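PDB 6W1K: hydroxyglutarate synthase from Oryza sativa, which uses iron(II) and oxygen to decarboxylate and hydroxylate 2-oxoadipate to (R)-2-hydroxyglutarate in plant lysine breakdown. Local coordinates for residues R48-D53 / I204-S209; P134-I139 / Q174-E179; S27-V32 / L156-G161. All blocks are in the same frame, centred on the assembly; numbering follows the deposited sequence.

Contact 1 (R48-D53 / I204-S209); sequences RSYDGD and ISDIRS. With SO4 (sulfate ion), chain G; SO4 (sulfate ion), chain H.
Asp51 and Ser205 form the tight part of this contact. Asp51 OD2 takes two short bonds from one residue. Ser205 N approaches at 2.6 Å on the syn side, 28° out of the carboxylate plane. Ser205 OG reaches the same OD2 at 2.6 Å on its anti lone pair. The other oxygen, OD1, accepts Ile204 N at 3.2 Å through its syn lone pair, in a nearly straight bond of 172°. Three donors therefore hold the buried carboxylate, and His54 adds a further bond to OD1. Ile204 CG1 packs 3.3 Å from Asp51 OD1.

The solvent side is looser and rests on exposed Tyr50. Its CG lies anti to the backbone N (chi1 -175°), which starts the ring toward the 204-209 segment. Tyr50 OH donates to Asp206 OD2 at 2.7 Å, and this oxygen sits at the ring edge, near its plane. Ile207 CG2 touches Tyr50 CE2 at 3.6 Å, with Phe216 of helix 210-219 also against the ring.

Gly52, with positive phi, ends helix 38-51 just after Asp51. The contact is a carboxylate at a helix C-terminus receiving two consecutive backbone N-H groups of a loop, here the one between strand 195-199 and helix 210-219.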
# COMPACT_ATOMS: atom_id res chain seq x y z
N ARG A 48 -8.30 -8.67 -15.43
CA ARG A 48 -8.11 -10.08 -15.75
C ARG A 48 -8.86 -10.46 -17.02
O ARG A 48 -8.32 -11.15 -17.88
CB ARG A 48 -8.56 -10.95 -14.57
CG ARG A 48 -8.67 -12.44 -14.90
CD ARG A 48 -7.31 -13.11 -15.03
NE ARG A 48 -7.41 -14.56 -15.24
CZ ARG A 48 -7.48 -15.45 -14.26
NH1 ARG A 48 -7.47 -15.04 -12.99
NH2 ARG A 48 -7.57 -16.75 -14.53
N SER A 49 -10.10 -9.98 -17.15
CA SER A 49 -10.90 -10.32 -18.33
C SER A 49 -10.32 -9.70 -19.59
O SER A 49 -10.34 -10.31 -20.66
CB SER A 49 -12.35 -9.84 -18.14
OG SER A 49 -12.99 -10.53 -17.08
N TYR A 50 -9.82 -8.47 -19.48
CA TYR A 50 -9.29 -7.76 -20.64
C TYR A 50 -7.91 -8.27 -21.04
O TYR A 50 -7.63 -8.45 -22.23
CB TYR A 50 -9.22 -6.27 -20.31
CG TYR A 50 -8.80 -5.41 -21.46
CD1 TYR A 50 -9.75 -4.88 -22.34
CD2 TYR A 50 -7.47 -5.11 -21.68
CE1 TYR A 50 -9.38 -4.08 -23.41
CE2 TYR A 50 -7.08 -4.31 -22.75
CZ TYR A 50 -8.05 -3.79 -23.60
OH TYR A 50 -7.67 -3.00 -24.66
N ASP A 51 -7.03 -8.50 -20.08
CA ASP A 51 -5.63 -8.75 -20.37
C ASP A 51 -5.23 -10.21 -20.27
O ASP A 51 -4.21 -10.60 -20.85
CB ASP A 51 -4.75 -7.94 -19.41
CG ASP A 51 -3.29 -7.95 -19.81
OD1 ASP A 51 -2.54 -8.83 -19.34
OD2 ASP A 51 -2.90 -7.06 -20.60
N GLY A 52 -5.97 -11.01 -19.53
CA GLY A 52 -5.56 -12.37 -19.24
C GLY A 52 -4.99 -12.49 -17.85
O GLY A 52 -4.98 -11.54 -17.06
N ASP A 53 -4.49 -13.69 -17.53
CA ASP A 53 -4.02 -14.00 -16.17
C ASP A 53 -2.59 -13.50 -15.99
O ASP A 53 -1.61 -14.25 -15.96
CB ASP A 53 -4.11 -15.51 -15.93
CG ASP A 53 -3.84 -15.88 -14.49
OD1 ASP A 53 -3.80 -14.96 -13.65
OD2 ASP A 53 -3.66 -17.09 -14.21
N ILE A 204 0.15 -7.75 -20.62
CA ILE A 204 0.52 -8.09 -21.99
C ILE A 204 -0.19 -7.21 -23.01
O ILE A 204 0.38 -6.85 -24.03
CB ILE A 204 0.24 -9.58 -22.27
CG1 ILE A 204 -1.26 -9.87 -22.16
CG2 ILE A 204 1.02 -10.44 -21.29
CD1 ILE A 204 -2.02 -9.87 -23.49
N SER A 205 -1.45 -6.85 -22.76
CA SER A 205 -2.22 -6.11 -23.76
C SER A 205 -1.79 -4.64 -23.76
O SER A 205 -0.83 -4.23 -23.11
CB SER A 205 -3.71 -6.26 -23.49
OG SER A 205 -4.07 -5.48 -22.37
N ASP A 206 -2.55 -3.80 -24.48
CA ASP A 206 -2.17 -2.40 -24.63
C ASP A 206 -2.29 -1.61 -23.33
O ASP A 206 -1.67 -0.54 -23.22
CB ASP A 206 -3.03 -1.77 -25.74
CG ASP A 206 -4.48 -1.53 -25.30
OD1 ASP A 206 -5.04 -0.48 -25.70
OD2 ASP A 206 -5.04 -2.37 -24.56
N ILE A 207 -3.03 -2.10 -22.34
CA ILE A 207 -3.14 -1.38 -21.08
C ILE A 207 -1.91 -1.60 -20.21
O ILE A 207 -1.85 -1.14 -19.07
CB ILE A 207 -4.42 -1.76 -20.33
CG1 ILE A 207 -4.46 -3.26 -20.03
CG2 ILE A 207 -5.66 -1.38 -21.16
CD1 ILE A 207 -5.50 -3.62 -18.95
N ARG A 208 -0.90 -2.30 -20.74
CA ARG A 208 0.40 -2.32 -20.07
C ARG A 208 1.03 -0.93 -20.02
O ARG A 208 1.86 -0.67 -19.13
CB ARG A 208 1.34 -3.30 -20.77
CG ARG A 208 1.87 -2.82 -22.11
CD ARG A 208 2.72 -3.93 -22.73
NE ARG A 208 3.33 -3.53 -23.99
CZ ARG A 208 2.69 -3.51 -25.16
NH1 ARG A 208 1.42 -3.88 -25.23
NH2 ARG A 208 3.33 -3.13 -26.25
N SER A 209 0.69 -0.04 -20.94
CA SER A 209 1.08 1.35 -20.82
C SER A 209 0.13 2.07 -19.87
O SER A 209 -1.09 1.98 -20.02
CB SER A 209 1.07 2.03 -22.19
OG SER A 209 1.22 3.43 -22.02
S SO4 G . -7.82 -16.60 -18.52
O1 SO4 G . -6.78 -17.40 -17.87
O2 SO4 G . -7.42 -16.30 -19.89
O3 SO4 G . -8.02 -15.36 -17.78
O4 SO4 G . -9.07 -17.37 -18.53
S SO4 H . -0.04 -3.36 -28.69
O1 SO4 H . 1.38 -3.61 -28.94
O2 SO4 H . -0.63 -4.51 -28.01
O3 SO4 H . -0.18 -2.16 -27.86
O4 SO4 H . -0.72 -3.16 -29.96

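Contact 2 (P134-I139 / Q174-E179); sequences PQSQDI and QVLSRE
Ser136 and Glu179, with Val175, Leu176 and Ile139, join two helices of the helical region that lies in the chain between sheet strands 121-127 and 195-199. One is the start of helix 134-147, the other the later part of helix 170-179. The short segments run at 131° to each other, closer to antiparallel than to parallel, and their axes come within 10.0 Å. The backbones are nearest at Ser136 and Leu176.

The apolar half of the contact centres on Val175. Its CG1 lies anti to the backbone N (chi1 169°) and is the branch that does most of the touching. Ile139 CD1 meets Val175 CG1 at 3.5 Å, and the two side chains cross obliquely. Gln135 comes from the adjacent turn and meets Val175 tip to tip, with its CD 3.7 Å from Val175 CG1. Leu176 uses both methyls: CD2 lies 3.5 Å from Ser136 CB, and CD1 packs more loosely on Ile139 CG2. Leu187 of helix 181-189 also touches Leu176.

The polar half gathers at Glu179. Its chain is extended beyond CG and carries the carboxylate across to the first turn of helix 134-147. Ser133, just before this segment, gives Glu179 OE1 a second hydroxyl partner and also accepts a bond from Ser136 N. The positive end of the helix dipole may steady the negative charge here. The buried Ser136 hydroxyl donates to Glu179 OE1 at 2.5 Å, a very short bond. One water donates to Gln135 OE1 at 2.8 Å and, weakly, to Glu179 OE1 at 3.4 Å.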
# COMPACT_ATOMS: atom_id res chain seq x y z
N PRO A 134 -1.79 18.37 21.29
CA PRO A 134 -2.01 17.57 22.51
C PRO A 134 -3.36 16.86 22.52
O PRO A 134 -3.44 15.71 22.97
CB PRO A 134 -1.91 18.62 23.63
CG PRO A 134 -1.03 19.69 23.07
CD PRO A 134 -1.35 19.75 21.60
N GLN A 135 -4.42 17.51 22.05
CA GLN A 135 -5.73 16.87 22.06
C GLN A 135 -5.74 15.58 21.25
O GLN A 135 -6.25 14.54 21.71
CB GLN A 135 -6.79 17.85 21.54
CG GLN A 135 -8.20 17.28 21.55
CD GLN A 135 -9.22 18.19 20.88
OE1 GLN A 135 -8.89 19.04 20.05
NE2 GLN A 135 -10.48 18.00 21.25
N SER A 136 -5.21 15.61 20.01
CA SER A 136 -5.16 14.39 19.20
C SER A 136 -4.19 13.36 19.79
O SER A 136 -4.43 12.16 19.70
CB SER A 136 -4.75 14.69 17.76
OG SER A 136 -5.73 15.50 17.13
N GLN A 137 -3.06 13.81 20.34
CA GLN A 137 -2.19 12.86 21.00
C GLN A 137 -2.94 12.11 22.09
O GLN A 137 -2.73 10.90 22.27
CB GLN A 137 -0.97 13.56 21.60
CG GLN A 137 -0.06 14.15 20.57
CD GLN A 137 1.28 14.57 21.15
OE1 GLN A 137 1.90 13.84 21.92
NE2 GLN A 137 1.73 15.75 20.77
N ASP A 138 -3.81 12.80 22.83
CA ASP A 138 -4.50 12.15 23.93
C ASP A 138 -5.57 11.19 23.42
O ASP A 138 -5.82 10.16 24.05
CB ASP A 138 -5.15 13.17 24.86
CG ASP A 138 -4.15 13.94 25.70
OD1 ASP A 138 -2.96 13.56 25.72
OD2 ASP A 138 -4.56 14.94 26.34
N ILE A 139 -6.22 11.53 22.31
CA ILE A 139 -7.21 10.63 21.74
C ILE A 139 -6.54 9.35 21.25
O ILE A 139 -6.97 8.24 21.55
CB ILE A 139 -7.97 11.34 20.60
CG1 ILE A 139 -8.96 12.37 21.12
CG2 ILE A 139 -8.68 10.28 19.72
CD1 ILE A 139 -9.40 13.34 20.05
N GLN A 174 -14.09 12.54 14.50
CA GLN A 174 -14.27 13.90 14.01
C GLN A 174 -13.06 14.77 14.33
O GLN A 174 -12.58 15.52 13.46
CB GLN A 174 -15.52 14.52 14.63
CG GLN A 174 -16.80 14.27 13.90
CD GLN A 174 -17.96 14.93 14.64
OE1 GLN A 174 -18.17 14.67 15.83
NE2 GLN A 174 -18.69 15.82 13.95
N VAL A 175 -12.57 14.73 15.58
CA VAL A 175 -11.44 15.56 15.98
C VAL A 175 -10.19 15.20 15.18
O VAL A 175 -9.45 16.08 14.71
CB VAL A 175 -11.19 15.42 17.50
CG1 VAL A 175 -9.88 16.06 17.89
CG2 VAL A 175 -12.35 16.03 18.29
N LEU A 176 -9.91 13.91 15.02
CA LEU A 176 -8.73 13.51 14.25
C LEU A 176 -8.87 13.91 12.79
O LEU A 176 -7.92 14.40 12.17
CB LEU A 176 -8.51 12.02 14.38
CG LEU A 176 -8.01 11.52 15.73
CD1 LEU A 176 -7.80 9.99 15.60
CD2 LEU A 176 -6.73 12.23 16.19
N SER A 177 -10.06 13.70 12.21
CA SER A 177 -10.27 14.04 10.81
C SER A 177 -9.91 15.48 10.53
O SER A 177 -9.50 15.81 9.41
CB SER A 177 -11.71 13.81 10.39
OG SER A 177 -12.01 12.44 10.32
N ARG A 178 -10.11 16.37 11.50
CA ARG A 178 -9.86 17.79 11.28
C ARG A 178 -8.38 18.14 11.32
O ARG A 178 -7.95 19.11 10.68
CB ARG A 178 -10.63 18.61 12.32
CG ARG A 178 -12.14 18.70 12.07
CD ARG A 178 -12.87 19.32 13.26
NE ARG A 178 -14.30 19.06 13.22
CZ ARG A 178 -15.02 18.62 14.25
NH1 ARG A 178 -14.44 18.37 15.42
NH2 ARG A 178 -16.33 18.42 14.11
N GLU A 179 -7.58 17.37 12.05
CA GLU A 179 -6.15 17.64 12.15
C GLU A 179 -5.31 16.73 11.26
O GLU A 179 -4.30 17.19 10.71
CB GLU A 179 -5.69 17.46 13.60
CG GLU A 179 -4.18 17.71 13.77
CD GLU A 179 -3.75 17.76 15.23
OE1 GLU A 179 -4.59 17.44 16.10
OE2 GLU A 179 -2.58 18.15 15.50
O HOH W 1 -7.17 18.75 17.88

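Contact 3 (S27-V32 / L156-G161); sequences SNMEKV and LASTSG
Asn28 brings the one flat side-chain group of this contact, and it meets Thr159 through CB rather than through the amide. Asn28 CB lies 4.0 Å from Thr159 CB. The amide serves its own helix: Lys31 NZ stands above the plane of the Asn28 carbonyl, 42° out of it, and bonds OD1 at 3.2 Å.

No direct hydrogen bond links the two segments. A water does so instead, donating to Asn28 O at 3.0 Å and to Thr159 O at 2.7 Å. The rest is close packing. Met29 is extended beyond CG and runs past Ser158, so that both Met29 CG and CE lie 3.7 Å from Ser158 OG. Ser158 OG has its hydrogen-bond partner in Tyr191 O. Thr159 CG2 also touches Met29 CG. An alanine in place of Met29 would probably leave a gap beside Ser158 and Thr159, since CG, SD and CE make these contacts.

Val32 closes the other end. Its CG2 rests 3.5 Å from Thr159 O, and its CG1 lies 3.8 Å from Gly161 CA. A beta carbon at Gly161 would press tightly on Val32 CG1, and the positive phi there also suits glycine.

The helix segments run at 49° with axes only 7.9 Å apart. Helix 16-36 and helix 154-160 thus lie side by side over the central sheet, where Phe62 of strand 57-65 touches both Met29 and Ser158.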
# COMPACT_ATOMS: atom_id res chain seq x y z
N SER A 27 -2.43 -13.67 1.24
CA SER A 27 -3.70 -13.99 0.60
C SER A 27 -4.86 -13.63 1.50
O SER A 27 -5.87 -13.09 1.03
CB SER A 27 -3.72 -15.47 0.22
OG SER A 27 -5.00 -15.82 -0.23
N ASN A 28 -4.72 -13.86 2.81
CA ASN A 28 -5.78 -13.49 3.74
C ASN A 28 -5.87 -11.98 3.89
O ASN A 28 -6.97 -11.44 4.01
CB ASN A 28 -5.56 -14.18 5.09
CG ASN A 28 -5.98 -15.62 5.04
OD1 ASN A 28 -6.90 -15.96 4.31
ND2 ASN A 28 -5.31 -16.49 5.78
N MET A 29 -4.74 -11.26 3.86
CA MET A 29 -4.82 -9.80 3.85
C MET A 29 -5.62 -9.33 2.65
O MET A 29 -6.48 -8.44 2.77
CB MET A 29 -3.42 -9.19 3.83
CG MET A 29 -2.56 -9.52 5.06
SD MET A 29 -0.86 -8.92 4.85
CE MET A 29 -0.30 -8.80 6.53
N GLU A 30 -5.35 -9.91 1.48
CA GLU A 30 -6.04 -9.54 0.26
C GLU A 30 -7.51 -9.89 0.31
O GLU A 30 -8.34 -9.18 -0.29
CB GLU A 30 -5.40 -10.26 -0.92
CG GLU A 30 -6.05 -10.00 -2.24
CD GLU A 30 -5.72 -11.08 -3.27
OE1 GLU A 30 -6.05 -12.27 -3.03
OE2 GLU A 30 -5.17 -10.74 -4.32
N LYS A 31 -7.87 -10.99 0.98
CA LYS A 31 -9.28 -11.37 1.07
C LYS A 31 -10.10 -10.33 1.83
O LYS A 31 -11.23 -10.01 1.42
CB LYS A 31 -9.41 -12.74 1.74
CG LYS A 31 -8.66 -13.84 1.02
CD LYS A 31 -9.44 -15.16 1.00
CE LYS A 31 -8.59 -16.31 0.40
NZ LYS A 31 -7.34 -16.55 1.22
N VAL A 32 -9.59 -9.85 2.98
CA VAL A 32 -10.27 -8.79 3.71
C VAL A 32 -10.41 -7.54 2.84
O VAL A 32 -11.48 -6.92 2.77
CB VAL A 32 -9.52 -8.45 5.02
CG1 VAL A 32 -10.17 -7.19 5.70
CG2 VAL A 32 -9.53 -9.64 5.97
N LEU A 156 -1.88 -10.71 12.60
CA LEU A 156 -3.15 -11.34 12.94
C LEU A 156 -4.31 -10.37 12.76
O LEU A 156 -5.34 -10.71 12.17
CB LEU A 156 -3.10 -11.83 14.39
CG LEU A 156 -2.92 -13.29 14.79
CD1 LEU A 156 -3.02 -13.30 16.30
CD2 LEU A 156 -3.95 -14.11 14.12
N ALA A 157 -4.15 -9.14 13.24
CA ALA A 157 -5.16 -8.10 13.03
C ALA A 157 -5.43 -7.87 11.54
O ALA A 157 -6.58 -7.80 11.10
CB ALA A 157 -4.72 -6.81 13.71
N SER A 158 -4.36 -7.78 10.75
CA SER A 158 -4.51 -7.51 9.33
C SER A 158 -5.18 -8.67 8.61
O SER A 158 -6.03 -8.45 7.73
CB SER A 158 -3.14 -7.22 8.71
OG SER A 158 -3.29 -6.74 7.39
N THR A 159 -4.82 -9.90 8.95
CA THR A 159 -5.43 -11.03 8.24
C THR A 159 -6.89 -11.23 8.62
O THR A 159 -7.62 -11.89 7.88
CB THR A 159 -4.67 -12.33 8.51
OG1 THR A 159 -4.59 -12.61 9.91
CG2 THR A 159 -3.26 -12.25 7.93
N SER A 160 -7.33 -10.71 9.74
CA SER A 160 -8.68 -10.97 10.18
C SER A 160 -9.58 -9.77 10.03
O SER A 160 -10.77 -9.87 10.32
CB SER A 160 -8.67 -11.43 11.64
OG SER A 160 -8.20 -10.39 12.49
N GLY A 161 -9.04 -8.61 9.64
CA GLY A 161 -9.87 -7.44 9.50
C GLY A 161 -10.32 -6.82 10.82
O GLY A 161 -11.34 -6.13 10.84
O HOH W 2 -8.77 -13.10 5.72

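The segments come in the order 27-32, 48-53, 134-139, 156-161, 174-179, 204-209. Contact 2 is nested within the loop closed by contact 1, while contact 3 crosses both. Contacts 1 and 2 lie on opposite sides of the chain's centre, with centres about 44 Å apart. Contact 3 is about 27 Å from each, centre to centre, and none touches another. Helices 16-36 and 38-51 are consecutive and link contacts 3 and 1. Helices 134-147, 154-160 and 170-179 follow in turn and link contacts 2 and 3. Contact 3 rests on the mixed sheet that carries the metal ligands His59, His195 and Glu267. Contacts 1 and 2 join helix to loop and helix to helix, farther from the chain's centre.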